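Local coordinates for uncharacterized protein (Staphylococcus aureus subsp. aureus, PDB 3H04) that is of unknown function but has an alpha/beta-hydrolase fold with a probable Ser-His-Asp triad, consistent with an esterase-like hydrolase, at residues G38-F42 and W185-I189; S66-E72 and T159-V165; Y143-A147 and Y176-T182. One frame throughout, in Å; residues are numbered along the deposited sequence.

Contact 1: residues G38-F42 and W185-I189; sequences GGLMF and WINMI
The loop 38-42 follows strand 30-35 and lies against the short helix 185-189. The loop bends sharply. Gly38, Gly39 and Leu40 all have positive phi (112°, 56° and 66°), and both Met41 N (2.8 Å) and Phe42 N (3.0 Å) bond back to Gly38 O. A side chain on Gly38 would run into Phe42 O. Across the contact the CA atoms of Gly39 and Trp185 are 8.8 Å apart, those of Leu40 and Ile189 8.3 Å, and those of Met41 and Met188 9.1 Å. Side chains fill this gap. Trp185 (chi1 t, chi2 70°) reaches its indole toward the loop, and Leu40 CD1 and Met41 CE both lie obliquely on the same side of the ring plane. Its NE1 donates to Gly39 O at 2.9 Å, near the ring plane. The sequence HGGG at the start of this loop is the oxyanion-hole motif of many alpha/beta-hydrolases; here Leu40 N bonds to Ser105 OG, in the probable nucleophile elbow, and the role is inferred. Leu40 (m, t) points at the helix, with CD1 3.9 Å from Trp185 CZ2 and 4.3 Å from Ile189 CG1. Met41 (m, t, t) is extended and is the longest bump. Its CE enters the hollow between Trp185 and Met188, 3.4 Å from Trp185 CD1 and 3.5 Å from Met188 CB. Its SD makes a Met-aromatic contact at the ring edge, 5.0 Å from the centroid of the Trp185 five-membered ring. Ala179 of helix 173-182 touches both Met41 and Met188, and Phe136 packs edge-to-face on Trp185.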
# COMPACT_ATOMS: atom_id res chain seq x y z
N GLY A 38 4.68 -3.97 2.68
CA GLY A 38 6.06 -4.51 2.69
C GLY A 38 7.17 -3.51 2.55
O GLY A 38 8.31 -3.83 2.08
N GLY A 39 6.90 -2.26 2.96
CA GLY A 39 7.89 -1.18 2.98
C GLY A 39 8.55 -0.88 1.64
O GLY A 39 9.64 -0.31 1.60
N LEU A 40 7.84 -1.21 0.56
CA LEU A 40 8.27 -1.16 -0.83
C LEU A 40 9.39 -2.16 -1.17
O LEU A 40 9.92 -2.12 -2.29
CB LEU A 40 8.70 0.28 -1.26
CG LEU A 40 7.74 1.44 -0.93
CD1 LEU A 40 8.46 2.82 -1.07
CD2 LEU A 40 6.46 1.35 -1.78
N MET A 41 9.73 -3.06 -0.24
CA MET A 41 10.94 -3.89 -0.38
C MET A 41 10.68 -5.39 -0.35
O MET A 41 11.50 -6.21 -0.82
CB MET A 41 11.95 -3.55 0.73
CG MET A 41 12.42 -2.13 0.80
SD MET A 41 13.78 -1.81 2.03
CE MET A 41 14.28 -0.30 1.31
N PHE A 42 9.56 -5.80 0.25
CA PHE A 42 9.20 -7.18 0.25
C PHE A 42 7.66 -7.33 0.12
O PHE A 42 6.92 -6.35 -0.01
CB PHE A 42 9.71 -7.91 1.54
CG PHE A 42 9.01 -7.49 2.82
CD1 PHE A 42 7.96 -8.22 3.32
CD2 PHE A 42 9.40 -6.30 3.50
CE1 PHE A 42 7.32 -7.86 4.49
CE2 PHE A 42 8.76 -5.90 4.67
CZ PHE A 42 7.70 -6.68 5.16
N TRP A 185 16.47 3.71 4.83
CA TRP A 185 15.30 3.44 3.98
C TRP A 185 15.14 4.48 2.88
O TRP A 185 14.87 4.14 1.75
CB TRP A 185 14.02 3.35 4.82
CG TRP A 185 12.81 2.88 4.07
CD1 TRP A 185 12.57 1.63 3.60
CD2 TRP A 185 11.64 3.65 3.79
NE1 TRP A 185 11.35 1.57 2.97
CE2 TRP A 185 10.73 2.79 3.11
CE3 TRP A 185 11.24 4.97 4.08
CZ2 TRP A 185 9.49 3.22 2.68
CZ3 TRP A 185 10.03 5.40 3.64
CH2 TRP A 185 9.13 4.52 2.97
N ILE A 186 15.30 5.76 3.20
CA ILE A 186 15.26 6.80 2.16
C ILE A 186 16.39 6.64 1.12
O ILE A 186 16.21 6.90 -0.07
CB ILE A 186 15.35 8.21 2.77
CG1 ILE A 186 14.08 8.55 3.54
CG2 ILE A 186 15.63 9.25 1.65
CD1 ILE A 186 12.88 8.89 2.68
N ASN A 187 17.54 6.15 1.55
CA ASN A 187 18.64 5.91 0.64
C ASN A 187 18.28 4.82 -0.34
O ASN A 187 18.57 4.92 -1.53
CB ASN A 187 19.89 5.51 1.42
CG ASN A 187 20.30 6.53 2.44
OD1 ASN A 187 21.33 7.18 2.30
ND2 ASN A 187 19.47 6.70 3.48
N MET A 188 17.61 3.78 0.16
CA MET A 188 17.25 2.61 -0.67
C MET A 188 16.08 2.88 -1.63
O MET A 188 15.97 2.20 -2.65
CB MET A 188 17.09 1.38 0.22
CG MET A 188 18.47 0.98 0.82
SD MET A 188 18.45 -0.01 2.33
CE MET A 188 17.96 -1.51 1.45
N ILE A 189 15.28 3.90 -1.34
CA ILE A 189 14.27 4.43 -2.28
C ILE A 189 14.92 4.94 -3.59
O ILE A 189 14.35 4.80 -4.66
CB ILE A 189 13.41 5.50 -1.56
CG1 ILE A 189 12.26 4.81 -0.83
CG2 ILE A 189 12.92 6.61 -2.51
CD1 ILE A 189 11.76 5.59 0.35

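Contact 2: residues S66-E72 and T159-V165; sequences SYRLLPE and TSPTPVV
Two irregular loops of the alpha/beta-hydrolase fold meet here. Loop 66-72 leaves strand 60-65 for helix 75-91. Loop 159-165 leads toward helix 173-182. Both are mostly extended. The peptide before Pro71 is cis. The CA atoms of Arg68 and Val165 are 4.5 Å apart, and those of Glu72 and Pro163 5.2 Å. One direct backbone bond joins the loops, Leu69 N to Val164 O at 3.0 Å. The same Val164 O takes a CA-H...O contact from Arg68 CA at 3.3 Å, and Tyr67 O takes one from Val165 CA at 3.5 Å. Three waters satisfy several further backbone groups. Water 2 accepts from Tyr67 N (3.0 Å) and donates to Val165 O (2.8 Å). Water 1 also donates to Val165 O (3.0 Å) and bonds Ser66 OG (3.0 Å). Water 3 accepts from Val164 N (2.9 Å) and lies 2.7 Å from both Leu69 O and Glu72 OE1. Arg68 lays its CD against Pro163 CB at 3.6 Å, while its guanidinium is paired with Asp12 and Asp81. Leu69 CD1 meets Val164 CG2 at 4.0 Å. Glu72 (chi1 m, chi2 91°) divides its carboxylate: OE1 has a salt bridge to Arg172, and OE2 accepts from Ser160 N at 2.8 Å. Ser160 OG turns back within its own loop and donates to Thr162 O at 2.7 Å.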
# COMPACT_ATOMS: atom_id res chain seq x y z
N SER A 66 0.63 -5.72 -8.90
CA SER A 66 2.03 -5.95 -8.58
C SER A 66 2.88 -4.80 -9.08
O SER A 66 2.48 -4.07 -10.01
CB SER A 66 2.48 -7.27 -9.18
OG SER A 66 1.77 -8.33 -8.51
N TYR A 67 4.04 -4.62 -8.43
CA TYR A 67 5.02 -3.63 -8.85
C TYR A 67 6.40 -4.19 -8.50
O TYR A 67 6.51 -5.00 -7.59
CB TYR A 67 4.79 -2.28 -8.14
CG TYR A 67 4.71 -2.41 -6.65
CD1 TYR A 67 5.87 -2.30 -5.87
CD2 TYR A 67 3.51 -2.61 -6.00
CE1 TYR A 67 5.80 -2.42 -4.48
CE2 TYR A 67 3.43 -2.71 -4.61
CZ TYR A 67 4.59 -2.61 -3.87
OH TYR A 67 4.54 -2.76 -2.52
N ARG A 68 7.43 -3.71 -9.20
CA ARG A 68 8.81 -4.13 -8.91
C ARG A 68 9.27 -3.53 -7.56
O ARG A 68 8.93 -2.41 -7.20
CB ARG A 68 9.72 -3.79 -10.09
CG ARG A 68 9.56 -4.79 -11.25
CD ARG A 68 10.31 -4.35 -12.51
NE ARG A 68 9.62 -3.27 -13.21
CZ ARG A 68 10.06 -2.76 -14.36
NH1 ARG A 68 11.19 -3.22 -14.92
NH2 ARG A 68 9.38 -1.80 -14.95
N LEU A 69 10.00 -4.30 -6.80
CA LEU A 69 10.40 -3.87 -5.48
C LEU A 69 11.73 -3.15 -5.41
O LEU A 69 12.65 -3.39 -6.23
CB LEU A 69 10.44 -5.10 -4.58
CG LEU A 69 9.15 -5.91 -4.49
CD1 LEU A 69 9.38 -7.31 -3.81
CD2 LEU A 69 7.97 -5.15 -3.85
N LEU A 70 11.87 -2.31 -4.38
CA LEU A 70 13.21 -1.85 -3.97
C LEU A 70 13.97 -3.03 -3.36
O LEU A 70 13.37 -3.91 -2.80
CB LEU A 70 13.13 -0.72 -2.96
CG LEU A 70 12.22 0.48 -3.16
CD1 LEU A 70 12.19 1.16 -1.80
CD2 LEU A 70 12.72 1.38 -4.24
N PRO A 71 15.32 -3.03 -3.44
CA PRO A 71 16.16 -1.97 -3.98
C PRO A 71 16.59 -2.18 -5.43
O PRO A 71 17.39 -1.42 -5.94
CB PRO A 71 17.38 -2.06 -3.07
CG PRO A 71 17.55 -3.55 -2.88
CD PRO A 71 16.11 -4.02 -2.69
N GLU A 72 16.09 -3.21 -6.09
CA GLU A 72 16.56 -3.53 -7.44
C GLU A 72 16.02 -2.53 -8.47
O GLU A 72 16.61 -2.37 -9.53
CB GLU A 72 16.18 -4.94 -7.88
CG GLU A 72 16.78 -6.03 -7.01
CD GLU A 72 15.90 -6.45 -5.83
OE1 GLU A 72 14.92 -5.75 -5.47
OE2 GLU A 72 16.21 -7.51 -5.26
N THR A 159 18.89 -9.93 -1.84
CA THR A 159 18.44 -9.29 -3.04
C THR A 159 18.59 -10.17 -4.25
O THR A 159 19.28 -11.22 -4.27
CB THR A 159 19.16 -7.92 -3.30
OG1 THR A 159 20.52 -8.15 -3.60
CG2 THR A 159 19.05 -7.03 -2.09
N SER A 160 17.94 -9.72 -5.31
CA SER A 160 17.85 -10.48 -6.52
C SER A 160 18.76 -9.81 -7.56
O SER A 160 18.93 -8.59 -7.53
CB SER A 160 16.39 -10.51 -7.00
OG SER A 160 16.30 -11.15 -8.26
N PRO A 161 19.33 -10.60 -8.48
CA PRO A 161 20.15 -10.00 -9.51
C PRO A 161 19.31 -9.26 -10.54
O PRO A 161 19.84 -8.41 -11.25
CB PRO A 161 20.91 -11.20 -10.13
CG PRO A 161 20.14 -12.38 -9.80
CD PRO A 161 19.24 -12.06 -8.62
N THR A 162 18.00 -9.50 -10.57
CA THR A 162 17.12 -8.72 -11.45
C THR A 162 15.82 -8.39 -10.67
O THR A 162 15.52 -9.05 -9.69
CB THR A 162 16.82 -9.51 -12.70
OG1 THR A 162 16.06 -10.65 -12.33
CG2 THR A 162 18.13 -9.99 -13.40
N PRO A 163 15.05 -7.38 -11.09
CA PRO A 163 13.86 -7.00 -10.28
C PRO A 163 12.83 -8.08 -10.17
O PRO A 163 12.67 -8.85 -11.11
CB PRO A 163 13.28 -5.80 -11.05
CG PRO A 163 14.45 -5.25 -11.84
CD PRO A 163 15.22 -6.47 -12.25
N VAL A 164 12.09 -8.07 -9.05
CA VAL A 164 11.07 -9.02 -8.72
C VAL A 164 9.80 -8.27 -8.33
O VAL A 164 9.87 -7.11 -7.93
CB VAL A 164 11.51 -9.95 -7.52
CG1 VAL A 164 12.60 -10.96 -8.00
CG2 VAL A 164 11.95 -9.15 -6.31
N VAL A 165 8.64 -8.92 -8.43
CA VAL A 165 7.41 -8.33 -7.91
C VAL A 165 6.92 -9.00 -6.63
O VAL A 165 5.93 -8.57 -6.08
CB VAL A 165 6.25 -8.32 -8.94
CG1 VAL A 165 6.68 -7.64 -10.22
CG2 VAL A 165 5.76 -9.75 -9.23
O HOH W 1 3.13 -9.55 -6.13
O HOH W 2 4.71 -6.10 -5.90
O HOH W 3 12.95 -5.90 -7.29

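Contact 3: residues Y143-A147 and Y176-T182; sequences YAKIA and YVYARGT
Helices 141-147 and 173-182 cross steeply, with segment axes 7.4 Å apart at closest approach and a signed crossing angle of -117°. Backbone closeness comes first. The CA atoms of Ala144 and Gly181 are only 3.9 Å apart, and those of Ala147 and Tyr178 4.4 Å. A CB on Gly181 would clash with Ala147 CB and Tyr143 O. Knobs-into-holes packing follows. Ala147 sits among Val177, Tyr178, Gly181 and Thr182, with its CB 3.7 Å from Gly181 CA. Tyr143 (chi1 m) sits among Tyr176, Val177, Arg180 and Gly181, with CD2 3.4 Å from Arg180 CB and CD1 3.8 Å from Val177 CG2. Ile146 CG2 meets Val177 CG1 at 3.6 Å. The aromatic contact is T-shaped. The edge of Tyr176 (chi1 t) faces the Tyr143 ring, with centroids 5.5 Å apart and planes at 76°. The polar bonds lie within helix 173-182 or go to other parts of the chain. Arg180 NH1 donates to Tyr176 OH at 2.9 Å, and both tyrosine hydroxyls bond Asp222, close in sequence to the probable triad acid Asp220. The two helices are therefore joined by apolar and aromatic packing, and Asp222 links their tyrosines to the loop carrying that acid.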
# COMPACT_ATOMS: atom_id res chain seq x y z
N TYR A 143 13.22 -1.62 15.00
CA TYR A 143 14.01 -2.45 14.06
C TYR A 143 15.50 -2.53 14.32
O TYR A 143 16.19 -3.36 13.74
CB TYR A 143 13.74 -1.95 12.64
CG TYR A 143 12.32 -2.18 12.20
CD1 TYR A 143 11.82 -3.47 12.06
CD2 TYR A 143 11.48 -1.13 11.93
CE1 TYR A 143 10.49 -3.69 11.61
CE2 TYR A 143 10.16 -1.35 11.49
CZ TYR A 143 9.67 -2.63 11.38
OH TYR A 143 8.37 -2.85 10.94
N ALA A 144 16.02 -1.62 15.17
CA ALA A 144 17.46 -1.45 15.36
C ALA A 144 18.25 -2.69 15.84
O ALA A 144 19.34 -2.99 15.31
CB ALA A 144 17.69 -0.25 16.32
N LYS A 145 17.72 -3.45 16.80
CA LYS A 145 18.47 -4.61 17.36
C LYS A 145 18.71 -5.67 16.29
O LYS A 145 19.84 -6.12 16.11
CB LYS A 145 17.74 -5.27 18.52
CG LYS A 145 17.60 -4.43 19.80
CD LYS A 145 17.54 -5.34 21.04
CE LYS A 145 17.21 -4.56 22.30
NZ LYS A 145 17.65 -5.23 23.58
N ILE A 146 17.65 -6.06 15.58
CA ILE A 146 17.77 -7.05 14.54
C ILE A 146 18.67 -6.51 13.44
O ILE A 146 19.54 -7.26 12.92
CB ILE A 146 16.38 -7.52 13.99
CG1 ILE A 146 15.65 -8.32 15.08
CG2 ILE A 146 16.56 -8.42 12.75
CD1 ILE A 146 14.52 -9.22 14.52
N ALA A 147 18.50 -5.23 13.11
CA ALA A 147 19.34 -4.62 12.07
C ALA A 147 20.83 -4.71 12.41
O ALA A 147 21.64 -5.03 11.57
CB ALA A 147 18.93 -3.15 11.79
N TYR A 176 14.28 -4.88 4.69
CA TYR A 176 13.46 -3.76 5.22
C TYR A 176 13.78 -3.49 6.72
O TYR A 176 13.88 -2.33 7.13
CB TYR A 176 11.98 -4.06 5.04
CG TYR A 176 11.07 -3.05 5.72
CD1 TYR A 176 10.91 -1.76 5.17
CD2 TYR A 176 10.48 -3.32 6.92
CE1 TYR A 176 10.17 -0.79 5.79
CE2 TYR A 176 9.64 -2.37 7.54
CZ TYR A 176 9.49 -1.10 6.96
OH TYR A 176 8.74 -0.05 7.50
N VAL A 177 13.91 -4.55 7.51
CA VAL A 177 14.27 -4.40 8.92
C VAL A 177 15.61 -3.66 9.01
O VAL A 177 15.79 -2.73 9.83
CB VAL A 177 14.37 -5.81 9.59
CG1 VAL A 177 15.12 -5.72 10.90
CG2 VAL A 177 12.93 -6.44 9.88
N TYR A 178 16.53 -4.07 8.16
CA TYR A 178 17.85 -3.46 8.13
C TYR A 178 17.72 -1.98 7.73
O TYR A 178 18.31 -1.11 8.37
CB TYR A 178 18.73 -4.19 7.12
CG TYR A 178 20.10 -3.58 6.97
CD1 TYR A 178 21.07 -3.79 7.93
CD2 TYR A 178 20.42 -2.81 5.87
CE1 TYR A 178 22.37 -3.24 7.78
CE2 TYR A 178 21.67 -2.24 5.73
CZ TYR A 178 22.63 -2.46 6.68
OH TYR A 178 23.85 -1.88 6.51
N ALA A 179 16.98 -1.73 6.67
CA ALA A 179 16.81 -0.36 6.18
C ALA A 179 16.23 0.59 7.26
O ALA A 179 16.80 1.70 7.52
CB ALA A 179 15.92 -0.36 4.92
N ARG A 180 15.10 0.20 7.86
CA ARG A 180 14.51 1.01 8.97
C ARG A 180 15.41 1.08 10.20
O ARG A 180 15.53 2.13 10.85
CB ARG A 180 13.15 0.46 9.38
CG ARG A 180 12.08 0.50 8.32
CD ARG A 180 11.85 1.88 7.68
NE ARG A 180 11.55 2.94 8.66
CZ ARG A 180 10.39 3.10 9.29
NH1 ARG A 180 9.36 2.27 9.10
NH2 ARG A 180 10.25 4.08 10.16
N GLY A 181 16.01 -0.06 10.57
CA GLY A 181 16.81 -0.11 11.76
C GLY A 181 18.14 0.64 11.68
O GLY A 181 18.84 0.81 12.72
N THR A 182 18.57 1.02 10.46
CA THR A 182 19.82 1.80 10.28
C THR A 182 19.53 3.19 9.75
O THR A 182 20.46 4.00 9.54
CB THR A 182 20.79 1.12 9.31
OG1 THR A 182 20.15 0.91 8.04
CG2 THR A 182 21.29 -0.19 9.88

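Contacts 2 and 3 each lie on the same side of the chain's centre as contact 1, and all three lie outside the central mixed sheet. Contact 1 joins segments 143 residues apart and encloses the other two along the chain. The segments of contacts 2 and 3 alternate. Contacts 1 and 2 have centres 11 Å apart and touch, with Leu40 O 2.9 Å from Leu70 N, a probable hydrogen bond. Contacts 1 and 3 are 12 Å apart between centres. Successive helices 173-182 and 185-189 join them, and Met188 SD packs 3.6 Å from Ala179 CB. Contacts 2 and 3 stay about 8 Å apart at nearest atoms. Contact 1 touches both: helices 173-182 and 185-189 pack on loop 38-42, near the probable catalytic site.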